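Local structure of uncharacterized protein (6R1J) at residues G4-S9 with G212-R217; L56-R61 with R259-D264. The protein is the AhlC component, in a soluble form with a triply substituted head, of AHL, a tripartite alpha-pore-forming toxin of Aeromonas hydrophila. The protein carries 3 engineered substitutions. All blocks are in the same frame, centred on the assembly; numbering follows the deposited sequence.

How the contacts relate
Contacts 1 and 2 lie in one long helical bundle, their centres about 16 Å apart. In contact 1 the start of helix 5-21 meets helix 163-236; in contact 2 helix 28-70 meets the end of helix 244-264. Along the chain the segments alternate, each contact pairing one of the two N-terminal helices with one of the two C-terminal ones. Arg217 of contact 1 joins them directly, its NH2 lying 3.0 Å from Asp264 O of contact 2, a probable hydrogen bond. Asp264 also binds a sodium ion, about 6 Å from the Arg217 side chain, so the ion sits beside this junction. Both contacts touch the second subunit.

Contact 1: residues G4-S9 with G212-R217; sequences GILSQS and GSLIDR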
# COMPACT_ATOMS: atom_id res chain seq x y z
N GLY A 4 13.80 -10.46 -23.27
CA GLY A 4 13.62 -11.78 -22.63
C GLY A 4 13.43 -11.66 -21.11
O GLY A 4 13.91 -10.66 -20.55
N ILE A 5 12.81 -12.65 -20.45
CA ILE A 5 12.50 -12.63 -18.98
C ILE A 5 13.78 -12.54 -18.15
O ILE A 5 13.78 -11.75 -17.20
CB ILE A 5 11.58 -13.80 -18.55
CG1 ILE A 5 10.21 -13.68 -19.21
CG2 ILE A 5 11.41 -13.86 -17.04
CD1 ILE A 5 9.43 -12.46 -18.75
N LEU A 6 14.86 -13.23 -18.52
CA LEU A 6 16.13 -13.10 -17.76
C LEU A 6 16.65 -11.68 -17.90
O LEU A 6 17.00 -11.08 -16.85
CB LEU A 6 17.15 -14.14 -18.21
CG LEU A 6 16.80 -15.56 -17.77
CD1 LEU A 6 17.79 -16.56 -18.33
CD2 LEU A 6 16.72 -15.68 -16.26
N SER A 7 16.71 -11.16 -19.13
CA SER A 7 17.22 -9.81 -19.44
C SER A 7 16.42 -8.73 -18.68
O SER A 7 17.05 -7.79 -18.11
CB SER A 7 17.21 -9.55 -20.94
OG SER A 7 18.10 -10.44 -21.59
N GLN A 8 15.10 -8.87 -18.64
CA GLN A 8 14.24 -7.87 -17.97
C GLN A 8 14.49 -7.88 -16.46
O GLN A 8 14.57 -6.80 -15.89
CB GLN A 8 12.78 -8.14 -18.26
CG GLN A 8 12.38 -7.71 -19.67
CD GLN A 8 10.89 -7.77 -19.85
OE1 GLN A 8 10.14 -7.38 -18.95
NE2 GLN A 8 10.45 -8.22 -21.01
N SER A 9 14.51 -9.07 -15.88
CA SER A 9 14.64 -9.28 -14.42
C SER A 9 15.97 -8.66 -14.00
O SER A 9 16.01 -7.90 -13.03
CB SER A 9 14.59 -10.74 -14.08
OG SER A 9 13.32 -11.28 -14.32
N GLY A 212 12.75 -13.06 -7.77
CA GLY A 212 11.90 -14.27 -7.82
C GLY A 212 11.60 -14.66 -9.28
O GLY A 212 11.53 -15.87 -9.58
N SER A 213 11.35 -13.69 -10.15
CA SER A 213 11.07 -13.98 -11.58
C SER A 213 12.32 -14.60 -12.21
O SER A 213 12.20 -15.57 -12.97
CB SER A 213 10.63 -12.75 -12.31
OG SER A 213 9.35 -12.38 -11.85
N LEU A 214 13.49 -14.08 -11.87
CA LEU A 214 14.77 -14.66 -12.34
C LEU A 214 14.92 -16.10 -11.84
O LEU A 214 15.23 -17.00 -12.67
CB LEU A 214 15.93 -13.74 -11.91
CG LEU A 214 17.34 -14.20 -12.31
CD1 LEU A 214 18.27 -12.99 -12.42
CD2 LEU A 214 17.90 -15.20 -11.32
N ILE A 215 14.69 -16.35 -10.56
CA ILE A 215 14.83 -17.71 -9.95
C ILE A 215 13.86 -18.68 -10.61
O ILE A 215 14.24 -19.81 -10.87
CB ILE A 215 14.65 -17.58 -8.43
CG1 ILE A 215 15.90 -16.95 -7.81
CG2 ILE A 215 14.29 -18.91 -7.77
CD1 ILE A 215 15.69 -16.48 -6.36
N ASP A 216 12.59 -18.28 -10.80
CA ASP A 216 11.59 -19.18 -11.43
C ASP A 216 12.06 -19.56 -12.86
O ASP A 216 11.89 -20.69 -13.23
CB ASP A 216 10.20 -18.55 -11.45
CG ASP A 216 9.55 -18.34 -10.08
OD1 ASP A 216 10.03 -18.94 -9.07
OD2 ASP A 216 8.62 -17.53 -10.03
N ARG A 217 12.70 -18.66 -13.57
CA ARG A 217 13.13 -18.93 -14.98
C ARG A 217 14.39 -19.79 -14.95
O ARG A 217 14.48 -20.72 -15.75
CB ARG A 217 13.40 -17.64 -15.75
CG ARG A 217 13.84 -17.87 -17.19
CD ARG A 217 12.94 -18.85 -17.95
NE ARG A 217 11.54 -18.43 -17.97
CZ ARG A 217 10.93 -17.74 -18.96
NH1 ARG A 217 9.66 -17.43 -18.86
NH2 ARG A 217 11.57 -17.41 -20.07
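Leu6 packs on the methylenes of Arg217, and Ile5 on its guanidinium. Arg217 CG is anti to the backbone N (chi1 -179°), and Leu6 CD2 packs on this methylene at 3.7 Å, with CB of the arginine close by. Beyond CG the chain bends at chi2 and chi3, and the Ile5 and Arg217 side chains cross at about a right angle. Ile5 CB lies over one guanidinium face, offset toward the rim, while Ile5 CG1 comes to 3.8 Å from Arg217 NH1. Leu6 CD2 also reaches Leu214 CG at 4.3 Å. Within the two segments the backbones come nearest at Ser9 and Leu214, where the two CB atoms are 3.9 Å apart and Ser9 OG rests 3.7 Å from Ser213 CB.

The polar bonds stay within one segment or leave the pair. Ser9 OG, beside its own backbone N (chi1 -68°), donates to Ile5 O at 3.0 Å; Ser9 N reaches the same oxygen from the opposite face of the carbonyl plane, so two donors grip it. The guanidinium bonds through NH2 to Asp264 O and through NH1 in a salt bridge to Glu184 of the second subunit, two partners that help fix its rotation. Gly4 is the N-cap of helix 5-21, whose first turn runs nearly antiparallel to 212-217 (155°, axes 9.0 Å apart), as in the antiparallel helical bundles of alpha-pore-forming toxins.

Contact 2: residues L56-R61 with R259-D264; sequences LAFAAR and RTLQVD. With NA (sodium ion), chain C.
The Phe58 ring takes Leu261 CD1 at its edge, in the plane of the ring, with CE2 the touching atom at 4.0 Å. With CG anti to the backbone N (chi1 158°), the ring is carried in toward helix 244-264, although the bond from CA to CB lies to the side. The same Leu261 methyl also touches Ala59 CB, which points toward helix 244-264 and packs more tightly on Gln262 CG, at 3.7 Å. From Leu56, CD2 reaches the Gln262 backbone at CA, 3.9 Å away.

Gln262, extended beyond CG, carries its amide to the backbone of Ala60, NE2 lying 3.8 Å from Ala60 CA. Water 1 bridges the helices there: it donates to Leu56 O at 2.6 Å and accepts from Gln262 NE2 at 2.9 Å. Gln262 NE2 has a second acceptor in Glu63, so the amide is held by two bonds. The end of the Asp264 side chain leads away from helix 28-70, and OD2 binds the sodium ion at 2.4 Å; Thr224 is the other protein ligand, and Lys220 bonds to the same carboxylate oxygen.

The two short segments run at 147°, roughly antiparallel, with axes 9.1 Å apart. Helix 163-236 borders the pair through Leu228 against Phe58 and Ile225 against Leu261, while helix 78-157 brings Ile92 and Ile95 onto Phe58, so that Phe58 and Leu261 lie buried among helices 28-70, 78-157, 163-236 and 244-264.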
# COMPACT_ATOMS: atom_id res chain seq x y z
N LEU A 56 22.37 -21.50 -24.17
CA LEU A 56 21.99 -21.25 -25.58
C LEU A 56 23.00 -21.91 -26.54
O LEU A 56 22.56 -22.55 -27.50
CB LEU A 56 21.91 -19.74 -25.80
CG LEU A 56 20.73 -19.06 -25.09
CD1 LEU A 56 20.79 -17.56 -25.30
CD2 LEU A 56 19.40 -19.62 -25.57
N ALA A 57 24.30 -21.80 -26.23
CA ALA A 57 25.42 -22.40 -27.01
C ALA A 57 25.23 -23.91 -27.02
O ALA A 57 25.19 -24.50 -28.09
CB ALA A 57 26.75 -21.99 -26.44
N PHE A 58 24.99 -24.48 -25.85
CA PHE A 58 24.72 -25.92 -25.68
C PHE A 58 23.50 -26.31 -26.51
O PHE A 58 23.56 -27.36 -27.22
CB PHE A 58 24.51 -26.26 -24.20
CG PHE A 58 23.75 -27.53 -23.96
CD1 PHE A 58 24.39 -28.75 -23.97
CD2 PHE A 58 22.38 -27.50 -23.77
CE1 PHE A 58 23.67 -29.92 -23.78
CE2 PHE A 58 21.67 -28.67 -23.58
CZ PHE A 58 22.32 -29.88 -23.59
N ALA A 59 22.41 -25.54 -26.39
CA ALA A 59 21.15 -25.91 -27.06
C ALA A 59 21.33 -25.84 -28.58
O ALA A 59 20.86 -26.74 -29.24
CB ALA A 59 20.01 -25.08 -26.58
N ALA A 60 22.02 -24.82 -29.10
CA ALA A 60 22.22 -24.64 -30.56
C ALA A 60 23.00 -25.85 -31.08
O ALA A 60 22.56 -26.46 -32.05
CB ALA A 60 22.94 -23.36 -30.84
N ARG A 61 24.06 -26.25 -30.39
CA ARG A 61 24.86 -27.42 -30.82
C ARG A 61 23.99 -28.69 -30.76
O ARG A 61 24.00 -29.47 -31.76
CB ARG A 61 26.13 -27.48 -29.99
CG ARG A 61 26.82 -28.83 -29.98
CD ARG A 61 28.10 -28.79 -29.17
NE ARG A 61 28.61 -30.14 -29.01
CZ ARG A 61 29.49 -30.73 -29.80
NH1 ARG A 61 29.85 -31.99 -29.58
NH2 ARG A 61 30.03 -30.06 -30.80
N ARG A 259 14.52 -27.02 -27.92
CA ARG A 259 13.88 -25.78 -28.44
C ARG A 259 13.22 -25.03 -27.29
O ARG A 259 13.17 -23.80 -27.32
CB ARG A 259 12.91 -26.15 -29.56
CG ARG A 259 13.71 -26.58 -30.79
CD ARG A 259 12.92 -26.85 -32.04
NE ARG A 259 13.92 -27.02 -33.10
CZ ARG A 259 13.72 -27.76 -34.16
NH1 ARG A 259 12.58 -28.41 -34.25
NH2 ARG A 259 14.65 -27.90 -35.09
N THR A 260 12.66 -25.73 -26.31
CA THR A 260 12.13 -25.07 -25.09
C THR A 260 13.26 -24.27 -24.45
O THR A 260 13.03 -23.12 -24.09
CB THR A 260 11.40 -26.06 -24.19
OG1 THR A 260 10.38 -26.62 -25.00
CG2 THR A 260 10.78 -25.40 -22.97
N LEU A 261 14.45 -24.82 -24.26
CA LEU A 261 15.55 -24.05 -23.62
C LEU A 261 15.82 -22.75 -24.38
O LEU A 261 16.12 -21.70 -23.74
CB LEU A 261 16.83 -24.87 -23.68
CG LEU A 261 16.96 -26.03 -22.73
CD1 LEU A 261 18.23 -26.79 -23.05
CD2 LEU A 261 16.95 -25.56 -21.27
N GLN A 262 15.84 -22.84 -25.70
CA GLN A 262 16.21 -21.68 -26.56
C GLN A 262 15.17 -20.60 -26.35
O GLN A 262 15.53 -19.43 -26.36
CB GLN A 262 16.32 -22.06 -28.04
CG GLN A 262 17.37 -23.12 -28.26
CD GLN A 262 17.38 -23.65 -29.68
OE1 GLN A 262 16.37 -24.08 -30.23
NE2 GLN A 262 18.56 -23.60 -30.27
N VAL A 263 13.92 -20.99 -26.16
CA VAL A 263 12.86 -19.98 -25.94
C VAL A 263 13.06 -19.40 -24.53
O VAL A 263 13.08 -18.21 -24.40
CB VAL A 263 11.45 -20.57 -26.12
CG1 VAL A 263 10.39 -19.60 -25.64
CG2 VAL A 263 11.18 -20.97 -27.56
N ASP A 264 13.20 -20.26 -23.53
CA ASP A 264 13.23 -19.85 -22.10
C ASP A 264 14.48 -19.03 -21.77
O ASP A 264 14.36 -18.08 -20.97
CB ASP A 264 13.05 -21.08 -21.21
CG ASP A 264 11.62 -21.62 -21.27
OD1 ASP A 264 10.73 -20.95 -21.90
OD2 ASP A 264 11.36 -22.68 -20.70
NA NA C . 13.29 -24.02 -20.33
O HOH W 1 20.47 -21.94 -28.91